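PDB 6PON: adherence and virulence protein A, which probably binds host fibronectin and thereby supports the adherence and virulence of Streptococcus pneumoniae. Local coordinates for residues 118-123 / 127-132; 50-55 / 142-147. All coordinates share one frame; numbering follows the deposited sequence.

Following the chain from the N terminus, strand 44-51, the third strand of a four-stranded antiparallel sheet, runs into residues 50-55, the first segment of contact 2. The chain then passes through helix 74-83 and into a second, five-stranded antiparallel sheet. There contact 1 closes a short loop: 118-123 turns back as 127-132 through three intervening residues. Shortly after, 142-147 leaves the end of strand 139-142 and meets 50-55, closing a long loop of 86 residues inside which contact 1 is nested. Contact 1 thus holds neighbouring strands of one sheet, whereas contact 2 joins the two sheets. Their centres are about 7 Å apart, and Ile-129 O to Ile-143 N, 2.8 Å, probably links them directly.

Contact 1. Residues 118-123 / 127-132; sequences LIIEIM and SNILLV
Ile-119 and Leu-130 exchange two backbone hydrogen bonds, with Ile-119 N to Leu-130 O at 2.8 Å and nearly straight (174°). Glu-121 and Asn-128 form a second hydrogen-bonded pair, Glu-121 N lying 2.9 Å from Asn-128 O. Between and beside these, Ile-120 faces Ile-129 and Leu-118 faces Leu-131 as non-hydrogen-bonded pairs, which sets the register of an antiparallel beta hairpin; its strand axes run at 159°, close to but not exactly antiparallel. At the turn a side chain takes over from the backbone: Met-123 N donates to Ser-127 OG at 2.8 Å, and the same hydroxyl is bonded to Gly-124 O within the turn. Ser-127 can do this because OG lies anti to its own carbonyl carbon (chi1 -57°), beside its backbone N. Asn-128 OD1 accepts from Ile-129 N, which lies in the side-chain carbonyl plane on a lone pair, though the bond is bent, while ND2 reaches Lys-144 O.

Away from the backbone, each face has its own character. On one, CG1 of Ile-120 lies alongside CG1 of Ile-129 at 4.0 Å, both side chains pointing the same way; Leu-118 CD1 meets Ile-129 CG2, and Leu-131 continues this apolar surface toward helix 74-83. On the other, Ile-119 CD1 packs on Val-132 CG2 at 4.0 Å, and the methyl Leu-130 CD1 sits against Glu-121 OE2 at 3.7 Å. That carboxylate is buried but provided for, its OE1 in a salt bridge with Arg-154 and its OE2 bonded to Tyr-162.

The chemistry therefore implies a hairpin with one apolar face and one mixed face, where Arg-154 and the Tyr-162 hydroxyl would probably favour the ionised form of Glu-121.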
# COMPACT_ATOMS: atom_id res chain seq x y z
N LEU B 118 -12.51 17.25 -35.28
CA LEU B 118 -13.64 17.70 -34.49
C LEU B 118 -13.24 17.56 -33.02
O LEU B 118 -12.91 16.46 -32.58
CB LEU B 118 -14.89 16.88 -34.81
CG LEU B 118 -16.18 17.19 -34.04
CD1 LEU B 118 -16.69 18.59 -34.34
CD2 LEU B 118 -17.23 16.14 -34.35
N ILE B 119 -13.23 18.67 -32.29
CA ILE B 119 -12.69 18.75 -30.94
C ILE B 119 -13.79 19.16 -29.98
O ILE B 119 -14.47 20.18 -30.20
CB ILE B 119 -11.54 19.77 -30.84
CG1 ILE B 119 -10.43 19.50 -31.86
CG2 ILE B 119 -11.02 19.83 -29.40
CD1 ILE B 119 -9.31 20.56 -31.85
N ILE B 120 -13.95 18.40 -28.89
CA ILE B 120 -14.82 18.82 -27.79
C ILE B 120 -13.95 19.04 -26.56
O ILE B 120 -13.13 18.19 -26.20
CB ILE B 120 -15.95 17.81 -27.51
CG1 ILE B 120 -16.81 18.30 -26.34
CG2 ILE B 120 -15.43 16.37 -27.21
CD1 ILE B 120 -18.02 17.42 -26.03
N GLU B 121 -14.12 20.20 -25.93
CA GLU B 121 -13.48 20.56 -24.68
C GLU B 121 -14.57 20.66 -23.63
O GLU B 121 -15.50 21.46 -23.77
CB GLU B 121 -12.74 21.89 -24.79
CG GLU B 121 -11.78 21.99 -25.96
CD GLU B 121 -11.33 23.42 -26.16
OE1 GLU B 121 -11.85 24.30 -25.42
OE2 GLU B 121 -10.46 23.67 -27.04
N ILE B 122 -14.46 19.84 -22.59
CA ILE B 122 -15.43 19.81 -21.52
C ILE B 122 -14.77 20.50 -20.34
O ILE B 122 -14.05 19.88 -19.55
CB ILE B 122 -15.87 18.39 -21.20
CG1 ILE B 122 -16.49 17.79 -22.47
CG2 ILE B 122 -16.88 18.38 -20.07
CD1 ILE B 122 -16.57 16.30 -22.46
N MET B 123 -15.01 21.80 -20.23
CA MET B 123 -14.33 22.72 -19.32
C MET B 123 -15.34 23.62 -18.63
O MET B 123 -15.18 24.84 -18.58
CB MET B 123 -13.31 23.59 -20.06
CG MET B 123 -12.31 22.81 -20.91
SD MET B 123 -10.99 22.16 -19.89
CE MET B 123 -10.17 21.05 -21.03
N SER B 127 -16.64 25.17 -21.78
CA SER B 127 -16.82 24.05 -22.69
C SER B 127 -17.17 24.58 -24.07
O SER B 127 -17.80 25.63 -24.22
CB SER B 127 -17.93 23.12 -22.21
OG SER B 127 -17.64 22.64 -20.91
N ASN B 128 -16.71 23.85 -25.10
CA ASN B 128 -16.89 24.28 -26.47
C ASN B 128 -16.67 23.10 -27.42
O ASN B 128 -16.08 22.08 -27.05
CB ASN B 128 -15.96 25.44 -26.82
CG ASN B 128 -16.63 26.47 -27.72
OD1 ASN B 128 -17.45 26.13 -28.58
ND2 ASN B 128 -16.30 27.73 -27.50
N ILE B 129 -17.17 23.26 -28.65
CA ILE B 129 -17.07 22.25 -29.70
C ILE B 129 -16.58 22.97 -30.94
O ILE B 129 -17.15 23.99 -31.34
CB ILE B 129 -18.41 21.55 -29.96
CG1 ILE B 129 -18.91 20.81 -28.71
CG2 ILE B 129 -18.30 20.56 -31.12
CD1 ILE B 129 -20.34 20.26 -28.85
N LEU B 130 -15.50 22.45 -31.53
CA LEU B 130 -14.77 23.15 -32.58
C LEU B 130 -14.43 22.18 -33.69
O LEU B 130 -14.13 21.01 -33.43
CB LEU B 130 -13.48 23.80 -32.03
CG LEU B 130 -13.55 24.56 -30.69
CD1 LEU B 130 -13.26 23.65 -29.46
CD2 LEU B 130 -12.66 25.81 -30.68
N LEU B 131 -14.51 22.66 -34.92
CA LEU B 131 -14.03 21.95 -36.09
C LEU B 131 -12.81 22.70 -36.61
O LEU B 131 -12.86 23.92 -36.81
CB LEU B 131 -15.11 21.85 -37.17
CG LEU B 131 -14.72 20.98 -38.38
CD1 LEU B 131 -14.68 19.47 -38.04
CD2 LEU B 131 -15.61 21.27 -39.57
N VAL B 132 -11.70 22.00 -36.78
CA VAL B 132 -10.44 22.65 -37.11
C VAL B 132 -9.90 21.99 -38.36
O VAL B 132 -9.87 20.76 -38.45
CB VAL B 132 -9.44 22.54 -35.95
CG1 VAL B 132 -8.09 23.10 -36.36
CG2 VAL B 132 -9.97 23.26 -34.75

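Contact 2. Residues 50-55 / 142-147; sequences LSAHPV and VIKHVG
Lys-144 NZ, held by a hydrogen bond to Ser-127 O, also approaches Ala-52 O, but at 3.8 Å that second approach is too long to count as a bond. The contact joins the two antiparallel sheets: 50-55 leaves strand 44-51 through an ST turn, and 142-147 starts at the end of strand 139-142 and continues as the loop after it. The turn is defined by Ser-51 OG accepting from His-53 N, with a long distance of 3.3 Å but an N-H...O angle of 157°; Glu-34 bonds to the same hydroxyl. Next in the chain, His-53 ND1 receives Val-55 N at 3.0 Å, the donor lying 32° out of the ring plane, and Phe-56 N as well, consistent with an unprotonated ND1.

Between the two segments the contact is small: 110 Å² of buried surface, and nearest CA atoms, those of Ala-52 and Ile-143, 8.1 Å apart. The lysine chain bends at chi3 (-77°), which brings its CE beside Ala-52. The one apolar side-chain contact is between two methyl groups, Ala-52 CB and Ile-143 CG2, at 4.1 Å.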
# COMPACT_ATOMS: atom_id res chain seq x y z
N LEU B 50 -22.27 15.17 -28.55
CA LEU B 50 -21.27 16.04 -27.95
C LEU B 50 -21.99 17.25 -27.38
O LEU B 50 -22.77 17.91 -28.07
CB LEU B 50 -20.22 16.48 -28.96
CG LEU B 50 -19.44 15.41 -29.72
CD1 LEU B 50 -20.26 14.84 -30.87
CD2 LEU B 50 -18.14 16.03 -30.21
N SER B 51 -21.73 17.55 -26.12
CA SER B 51 -22.47 18.60 -25.45
C SER B 51 -21.48 19.58 -24.85
O SER B 51 -20.60 19.19 -24.08
CB SER B 51 -23.41 18.01 -24.39
OG SER B 51 -24.01 19.04 -23.63
N ALA B 52 -21.63 20.85 -25.21
CA ALA B 52 -20.87 21.93 -24.61
C ALA B 52 -21.66 22.63 -23.52
O ALA B 52 -21.27 23.71 -23.07
CB ALA B 52 -20.44 22.93 -25.70
N HIS B 53 -22.76 22.03 -23.08
CA HIS B 53 -23.56 22.60 -22.01
C HIS B 53 -22.69 22.85 -20.77
O HIS B 53 -21.93 21.96 -20.36
CB HIS B 53 -24.70 21.65 -21.65
CG HIS B 53 -25.67 22.21 -20.66
ND1 HIS B 53 -25.48 22.13 -19.29
CD2 HIS B 53 -26.85 22.86 -20.83
CE1 HIS B 53 -26.49 22.69 -18.67
NE2 HIS B 53 -27.34 23.14 -19.58
N PRO B 54 -22.79 24.03 -20.14
CA PRO B 54 -21.89 24.37 -19.03
C PRO B 54 -21.93 23.41 -17.85
O PRO B 54 -20.96 23.38 -17.09
CB PRO B 54 -22.37 25.78 -18.62
CG PRO B 54 -23.79 25.85 -19.10
CD PRO B 54 -23.79 25.08 -20.39
N VAL B 55 -22.99 22.63 -17.68
CA VAL B 55 -23.10 21.66 -16.59
C VAL B 55 -23.03 20.23 -17.11
O VAL B 55 -22.34 19.38 -16.53
CB VAL B 55 -24.40 21.88 -15.79
CG1 VAL B 55 -24.46 20.93 -14.61
CG2 VAL B 55 -24.50 23.30 -15.35
N VAL B 142 -17.18 26.85 -34.79
CA VAL B 142 -17.07 26.60 -33.37
C VAL B 142 -18.39 26.96 -32.71
O VAL B 142 -18.96 28.03 -32.96
CB VAL B 142 -15.89 27.39 -32.75
CG1 VAL B 142 -15.93 28.85 -33.20
CG2 VAL B 142 -15.95 27.32 -31.24
N ILE B 143 -18.89 26.07 -31.85
CA ILE B 143 -20.28 26.16 -31.45
C ILE B 143 -20.54 27.33 -30.53
O ILE B 143 -21.67 27.82 -30.48
CB ILE B 143 -20.73 24.82 -30.84
CG1 ILE B 143 -22.22 24.60 -31.12
CG2 ILE B 143 -20.41 24.77 -29.34
CD1 ILE B 143 -22.70 23.23 -30.73
N LYS B 144 -19.53 27.82 -29.81
CA LYS B 144 -19.68 29.02 -28.99
C LYS B 144 -18.60 30.02 -29.39
O LYS B 144 -17.45 29.89 -28.96
CB LYS B 144 -19.59 28.70 -27.51
CG LYS B 144 -20.95 28.61 -26.83
CD LYS B 144 -20.82 28.57 -25.31
CE LYS B 144 -20.39 27.20 -24.83
NZ LYS B 144 -19.86 27.25 -23.43
N HIS B 145 -18.97 31.01 -30.20
CA HIS B 145 -18.00 32.02 -30.60
C HIS B 145 -17.58 32.85 -29.39
O HIS B 145 -18.40 33.20 -28.54
CB HIS B 145 -18.58 32.93 -31.68
CG HIS B 145 -18.77 32.24 -33.00
ND1 HIS B 145 -18.95 32.92 -34.18
CD2 HIS B 145 -18.81 30.92 -33.32
CE1 HIS B 145 -19.08 32.06 -35.17
NE2 HIS B 145 -19.01 30.84 -34.68
N VAL B 146 -16.28 33.13 -29.29
CA VAL B 146 -15.74 33.99 -28.23
C VAL B 146 -14.79 34.96 -28.90
O VAL B 146 -13.74 34.56 -29.40
CB VAL B 146 -15.03 33.21 -27.12
CG1 VAL B 146 -14.95 34.06 -25.84
CG2 VAL B 146 -15.72 31.87 -26.84
N GLY B 147 -15.15 36.24 -28.91
CA GLY B 147 -14.37 37.23 -29.62
C GLY B 147 -13.14 37.65 -28.84
O GLY B 147 -12.89 37.23 -27.71